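Peptide-binding protein (Photobacterium damsela subsp. piscicida, PDB 6SQX) probably acts as a cysteine peptidase of the NlpC/P60 (C40) family, a secreted D,L-endopeptidase that cleaves the peptidoglycan of potentially competing bacteria. Local coordinates at residues Arg228-Thr233 with Phe289-Met294; Leu253-Ile258 with Leu328-Ser333. All blocks are in the same frame, centred on the assembly; numbering follows the deposited sequence.

Interaction 1: Arg228-Thr233 with Phe289-Met294; sequences RYRLVT and FTTWPM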
loop_
_atom_site.group_PDB
_atom_site.type_symbol
_atom_site.label_atom_id
_atom_site.label_comp_id
_atom_site.label_asym_id
_atom_site.label_seq_id
_atom_site.Cartn_x
_atom_site.Cartn_y
_atom_site.Cartn_z
ATOM N N ARG A 228 -9.147 11.118 22.710
ATOM C CA ARG A 228 -8.518 11.888 23.775
ATOM C C ARG A 228 -7.065 11.519 23.989
ATOM O O ARG A 228 -6.361 12.259 24.695
ATOM C CB ARG A 228 -9.294 11.740 25.091
ATOM C CG ARG A 228 -10.694 12.340 25.022
ATOM C CD ARG A 228 -11.466 12.130 26.302
ATOM N NE ARG A 228 -12.843 12.613 26.156
ATOM C CZ ARG A 228 -13.812 12.420 27.047
ATOM N NH1 ARG A 228 -15.029 12.895 26.813
ATOM N NH2 ARG A 228 -13.571 11.754 28.170
ATOM N N TYR A 229 -6.605 10.407 23.406
ATOM C CA TYR A 229 -5.247 9.953 23.663
ATOM C C TYR A 229 -4.270 10.648 22.734
ATOM O O TYR A 229 -4.583 10.948 21.576
ATOM C CB TYR A 229 -5.100 8.450 23.411
ATOM C CG TYR A 229 -5.624 7.559 24.512
ATOM C CD1 TYR A 229 -4.894 7.365 25.679
ATOM C CD2 TYR A 229 -6.846 6.886 24.374
ATOM C CE1 TYR A 229 -5.371 6.528 26.685
ATOM C CE2 TYR A 229 -7.312 6.070 25.353
ATOM C CZ TYR A 229 -6.581 5.886 26.510
ATOM O OH TYR A 229 -7.091 5.056 27.484
ATOM N N ARG A 230 -3.045 10.826 23.232
ATOM C CA ARG A 230 -1.913 10.995 22.341
ATOM C C ARG A 230 -1.750 9.717 21.521
ATOM O O ARG A 230 -1.946 8.613 22.030
ATOM C CB ARG A 230 -0.685 11.201 23.210
ATOM C CG ARG A 230 0.600 11.410 22.518
ATOM C CD ARG A 230 1.606 12.006 23.560
ATOM N NE ARG A 230 1.702 11.177 24.775
ATOM C CZ ARG A 230 1.244 11.472 25.997
ATOM N NH1 ARG A 230 1.366 10.570 26.963
ATOM N NH2 ARG A 230 0.703 12.645 26.292
ATOM N N LEU A 231 -1.427 9.865 20.239
ATOM C CA LEU A 231 -1.196 8.734 19.352
ATOM C C LEU A 231 0.289 8.628 19.005
ATOM O O LEU A 231 1.003 9.644 18.909
ATOM C CB LEU A 231 -2.010 8.897 18.059
ATOM C CG LEU A 231 -3.525 8.928 18.270
ATOM C CD1 LEU A 231 -4.224 9.254 16.936
ATOM C CD2 LEU A 231 -4.051 7.586 18.813
ATOM N N VAL A 232 0.744 7.384 18.817
ATOM C CA VAL A 232 2.126 7.124 18.468
ATOM C C VAL A 232 2.162 6.214 17.251
ATOM O O VAL A 232 1.179 5.558 16.888
ATOM C CB VAL A 232 2.957 6.501 19.623
ATOM C CG1 VAL A 232 3.105 7.472 20.789
ATOM C CG2 VAL A 232 2.356 5.152 20.060
ATOM N N THR A 233 3.342 6.120 16.649
ATOM C CA THR A 233 3.528 5.303 15.462
ATOM C C THR A 233 4.928 4.705 15.537
ATOM O O THR A 233 5.846 5.352 16.071
ATOM C CB THR A 233 3.299 6.145 14.177
ATOM O OG1 THR A 233 3.157 5.303 13.029
ATOM C CG2 THR A 233 4.403 7.215 13.974
ATOM N N PHE A 289 8.885 3.739 19.107
ATOM C CA PHE A 289 7.778 4.499 18.548
ATOM C C PHE A 289 7.973 5.964 18.879
ATOM O O PHE A 289 8.833 6.326 19.691
ATOM C CB PHE A 289 6.383 3.987 18.994
ATOM C CG PHE A 289 6.160 3.945 20.494
ATOM C CD1 PHE A 289 5.905 5.109 21.217
ATOM C CD2 PHE A 289 6.158 2.725 21.163
ATOM C CE1 PHE A 289 5.685 5.064 22.610
ATOM C CE2 PHE A 289 5.939 2.659 22.541
ATOM C CZ PHE A 289 5.686 3.826 23.268
ATOM N N THR A 290 7.166 6.807 18.241
ATOM C CA THR A 290 7.248 8.243 18.441
ATOM C C THR A 290 5.863 8.860 18.284
ATOM O O THR A 290 4.987 8.285 17.648
ATOM C CB THR A 290 8.271 8.886 17.485
ATOM O OG1 THR A 290 8.638 10.189 17.960
ATOM C CG2 THR A 290 7.677 9.024 16.116
ATOM N N THR A 291 5.685 10.050 18.856
ATOM C CA THR A 291 4.392 10.714 18.734
ATOM C C THR A 291 4.031 10.916 17.268
ATOM O O THR A 291 4.858 11.347 16.457
ATOM C CB THR A 291 4.406 12.066 19.467
ATOM O OG1 THR A 291 4.656 11.856 20.865
ATOM C CG2 THR A 291 3.070 12.809 19.288
ATOM N N TRP A 292 2.786 10.606 16.932
ATOM C CA TRP A 292 2.266 10.705 15.579
ATOM C C TRP A 292 1.445 11.988 15.451
ATOM O O TRP A 292 0.771 12.378 16.406
ATOM C CB TRP A 292 1.378 9.484 15.312
ATOM C CG TRP A 292 0.774 9.491 13.950
ATOM C CD1 TRP A 292 1.287 8.918 12.822
ATOM C CD2 TRP A 292 -0.474 10.084 13.575
ATOM N NE1 TRP A 292 0.457 9.161 11.749
ATOM C CE2 TRP A 292 -0.633 9.873 12.195
ATOM C CE3 TRP A 292 -1.449 10.805 14.273
ATOM C CZ2 TRP A 292 -1.765 10.317 11.496
ATOM C CZ3 TRP A 292 -2.549 11.286 13.570
ATOM C CH2 TRP A 292 -2.698 11.032 12.198
ATOM N N PRO A 293 1.469 12.699 14.303
ATOM C CA PRO A 293 2.308 12.384 13.136
ATOM C C PRO A 293 3.773 12.704 13.350
ATOM O O PRO A 293 4.123 13.667 14.044
ATOM C CB PRO A 293 1.767 13.312 12.048
ATOM C CG PRO A 293 0.430 13.776 12.543
ATOM C CD PRO A 293 0.552 13.831 14.017
ATOM N N MET A 294 4.628 11.886 12.740
ATOM C CA MET A 294 6.050 12.156 12.810
ATOM C C MET A 294 6.345 13.469 12.077
ATOM O O MET A 294 5.726 13.786 11.058
ATOM C CB MET A 294 6.779 11.001 12.133
ATOM C CG MET A 294 8.271 11.138 12.051
ATOM S SD MET A 294 9.089 9.652 11.377
ATOM C CE MET A 294 8.783 8.457 12.658
HETATM O O HOH W 1 -0.820 12.346 18.832
#

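Interaction 2: Leu253-Ile258 with Leu328-Ser333; sequences LEAGSI and LKRLFS. With EDO (1,2-ethanediol), chain N.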
loop_
_atom_site.group_PDB
_atom_site.type_symbol
_atom_site.label_atom_id
_atom_site.label_comp_id
_atom_site.label_asym_id
_atom_site.label_seq_id
_atom_site.Cartn_x
_atom_site.Cartn_y
_atom_site.Cartn_z
ATOM N N LEU A 253 4.309 -5.666 15.902
ATOM C CA LEU A 253 3.884 -4.277 15.677
ATOM C C LEU A 253 4.558 -3.761 14.410
ATOM O O LEU A 253 5.789 -3.829 14.284
ATOM C CB LEU A 253 4.336 -3.420 16.871
ATOM C CG LEU A 253 4.097 -1.910 16.835
ATOM C CD1 LEU A 253 2.577 -1.620 16.748
ATOM C CD2 LEU A 253 4.742 -1.228 18.042
ATOM N N GLU A 254 3.764 -3.235 13.464
ATOM C CA GLU A 254 4.244 -2.877 12.134
ATOM C C GLU A 254 4.245 -1.368 11.956
ATOM O O GLU A 254 3.312 -0.661 12.396
ATOM C CB GLU A 254 3.341 -3.480 11.056
ATOM C CG GLU A 254 3.410 -5.004 11.019
ATOM C CD GLU A 254 4.375 -5.585 9.968
ATOM O OE1 GLU A 254 5.080 -4.791 9.293
ATOM O OE2 GLU A 254 4.409 -6.839 9.860
ATOM N N ALA A 255 5.275 -0.853 11.288
ATOM C CA ALA A 255 5.260 0.560 10.913
ATOM C C ALA A 255 3.986 0.875 10.123
ATOM O O ALA A 255 3.459 0.031 9.384
ATOM C CB ALA A 255 6.504 0.911 10.092
ATOM N N GLY A 256 3.502 2.095 10.305
ATOM C CA GLY A 256 2.220 2.516 9.746
ATOM C C GLY A 256 1.086 2.449 10.744
ATOM O O GLY A 256 0.073 3.125 10.559
ATOM N N SER A 257 1.234 1.660 11.813
ATOM C CA SER A 257 0.216 1.611 12.849
ATOM C C SER A 257 0.158 2.941 13.591
ATOM O O SER A 257 1.160 3.628 13.771
ATOM C CB SER A 257 0.577 0.547 13.886
ATOM O OG SER A 257 0.733 -0.713 13.258
ATOM N N ILE A 258 -1.036 3.280 14.068
ATOM C CA ILE A 258 -1.306 4.505 14.774
ATOM C C ILE A 258 -2.103 4.107 16.012
ATOM O O ILE A 258 -3.233 3.612 15.907
ATOM C CB ILE A 258 -2.055 5.516 13.891
ATOM C CG1 ILE A 258 -1.213 5.881 12.656
ATOM C CG2 ILE A 258 -2.432 6.787 14.666
ATOM C CD1 ILE A 258 -2.090 6.593 11.559
ATOM N N LEU A 328 4.266 3.359 -0.719
ATOM C CA LEU A 328 4.172 4.810 -0.611
ATOM C C LEU A 328 3.065 5.234 0.352
ATOM O O LEU A 328 3.261 6.147 1.169
ATOM C CB LEU A 328 3.950 5.446 -1.999
ATOM C CG LEU A 328 4.991 4.985 -3.028
ATOM C CD1 LEU A 328 4.723 5.716 -4.385
ATOM C CD2 LEU A 328 6.438 5.233 -2.564
ATOM N N LYS A 329 1.891 4.592 0.263
ATOM C CA LYS A 329 0.826 4.883 1.216
ATOM C C LYS A 329 1.322 4.693 2.652
ATOM O O LYS A 329 1.053 5.516 3.540
ATOM C CB LYS A 329 -0.371 3.976 0.895
ATOM C CG LYS A 329 -1.538 4.136 1.878
ATOM C CD LYS A 329 -2.733 3.300 1.468
ATOM C CE LYS A 329 -3.826 3.255 2.509
ATOM N NZ LYS A 329 -4.404 4.637 2.747
ATOM N N ARG A 330 2.108 3.624 2.887
ATOM C CA ARG A 330 2.547 3.314 4.234
ATOM C C ARG A 330 3.551 4.363 4.716
ATOM O O ARG A 330 3.445 4.873 5.840
ATOM C CB ARG A 330 3.154 1.907 4.208
ATOM C CG ARG A 330 3.526 1.387 5.587
ATOM C CD ARG A 330 4.084 -0.037 5.442
ATOM N NE ARG A 330 4.331 -0.583 6.769
ATOM C CZ ARG A 330 4.908 -1.749 6.987
ATOM N NH1 ARG A 330 5.290 -2.505 5.947
ATOM N NH2 ARG A 330 5.089 -2.139 8.262
ATOM N N LEU A 331 4.564 4.675 3.883
ATOM C CA LEU A 331 5.558 5.670 4.286
ATOM C C LEU A 331 4.858 6.973 4.684
ATOM O O LEU A 331 5.134 7.568 5.734
ATOM C CB LEU A 331 6.538 5.937 3.137
ATOM C CG LEU A 331 7.458 7.176 3.299
ATOM C CD1 LEU A 331 8.463 6.885 4.392
ATOM C CD2 LEU A 331 8.152 7.557 1.981
ATOM N N PHE A 332 3.933 7.447 3.837
ATOM C CA PHE A 332 3.340 8.753 4.088
ATOM C C PHE A 332 2.431 8.743 5.305
ATOM O O PHE A 332 2.279 9.784 5.965
ATOM C CB PHE A 332 2.648 9.272 2.819
ATOM C CG PHE A 332 3.615 9.890 1.845
ATOM C CD1 PHE A 332 4.104 11.170 2.069
ATOM C CD2 PHE A 332 4.088 9.158 0.738
ATOM C CE1 PHE A 332 5.035 11.772 1.185
ATOM C CE2 PHE A 332 5.018 9.743 -0.143
ATOM C CZ PHE A 332 5.484 11.064 0.085
ATOM N N SER A 333 1.831 7.573 5.620
ATOM C CA SER A 333 0.922 7.494 6.765
ATOM C C SER A 333 1.630 7.851 8.066
ATOM O O SER A 333 1.023 8.444 8.959
ATOM C CB SER A 333 0.240 6.122 6.865
ATOM O OG SER A 333 1.168 5.091 7.243
HETATM C C1 EDO N . 1.972 -10.548 11.262
HETATM O O1 EDO N . 1.099 -9.971 12.232
HETATM C C2 EDO N . 2.545 -9.412 10.417
HETATM O O2 EDO N . 3.548 -8.703 11.128
HETATM O O HOH W 2 6.184 -5.208 6.797
#

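Interaction 1: Arg228-Thr233 with Phe289-Met294
Arg230 opens the contact. Its chi1 and chi2, both near anti, carry CD to within 4.1 Å of Thr291 OG1. The bend at chi3 (54°) then turns NE toward Glu261 on the neighbouring strand, its salt-bridge partner. At Leu231 the backbone does most of the work. Trp292 N gives a nearly straight bond to Leu231 O (2.8 Å, 177° at the hydrogen), arriving from above the carbonyl plane. A water takes the N-H of Leu231 and donates to Trp292 O, bridging the two. The Leu231 side chain lies alongside the indole, with CD1 4.1 Å from Trp292 CE3. Val232 faces Thr291 as a non-hydrogen-bonded antiparallel pair. Its isopropyl group leans obliquely against the Phe289 ring: CB is 3.6 Å from Phe289 CD1, and CG2 makes an off-centre CH-pi contact. Phe289 CG sits between its own backbone N and carbonyl carbon (chi1 57°), which brings the ring to Val232. Thr233 and Thr290 form the hydrogen-bonded pair. Thr233 N to Thr290 O and Thr290 N to Thr233 O are both 2.9 Å, with both donors in the carbonyl planes. Thr233 CG2 meets the indole edge in plane, 3.7 Å from Trp292 CD1. Pro293, after a cis peptide bond, lies over one indole face. The strands belong to a five-stranded antiparallel sheet with 289-291 outermost, consistent with a second SH3-like unit. Three direct backbone bonds fix the alignment of this edge strand, while Val232 packs on Phe289 and Thr233 on Trp292.

Interaction 2: Leu253-Ile258 with Leu328-Ser333
The Arg330 guanidinium is met at its edge, near its plane, by Ala255 O and Glu254 OE1, with a water also in plane. NE and NH2 grip Ala255 O side-on, at 2.8 Å from NE and 2.9 Å from NH2. NH2 lies on a lone pair of that oxygen, whereas NE stands above the carbonyl plane. NH2 also forms a salt bridge to Glu254 OE1 (2.8 Å). Glu254 OE1 accepts through its anti lone pair and is tilted out of the guanidinium plane. The carboxylate is turned 51° from that plane. The water donates to Glu254 OE1 and accepts from Arg330 NH1, which also bonds to Asn322. Arg330 extends from helix 326-334 of the NlpC/P60 region. This helix follows Cys324, found as cysteinesulfonic acid and probably the nucleophile, as in this family. Arg330 meets a type II beta turn that begins at Glu254, the last residue of strand 252-254. Ser257 N and OG both bond to Glu254 O and brace the turn. Gly256, at positive phi (98°), lays its CA 3.7 Å from Ser333 OG, which donates to Arg330 O three residues back. Glu254 OE2 pairs with Lys238 and takes a very short bond (2.4 Å) from O2 of an ethanediol, probably from the crystallisation liquor.

The centres of interactions 1 and 2 lie about 12 Å apart, and the two contacts touch. Along the chain their segments alternate: 228-233, 253-258, 289-294, then 328-333. Two polar links join them, probable hydrogen bonds from Thr233 OG1 to Ser257 O and from Trp292 NE1 to Ser333 O. Ile258 adds packing against Leu231 and Trp292. Residues 253-258 lead into strand 259-262, which pairs with strand 230-234 in the five-stranded sheet of interaction 1. Together the contacts therefore join that sheet and the turn beside it to helix 326-334 of the probable peptidase region.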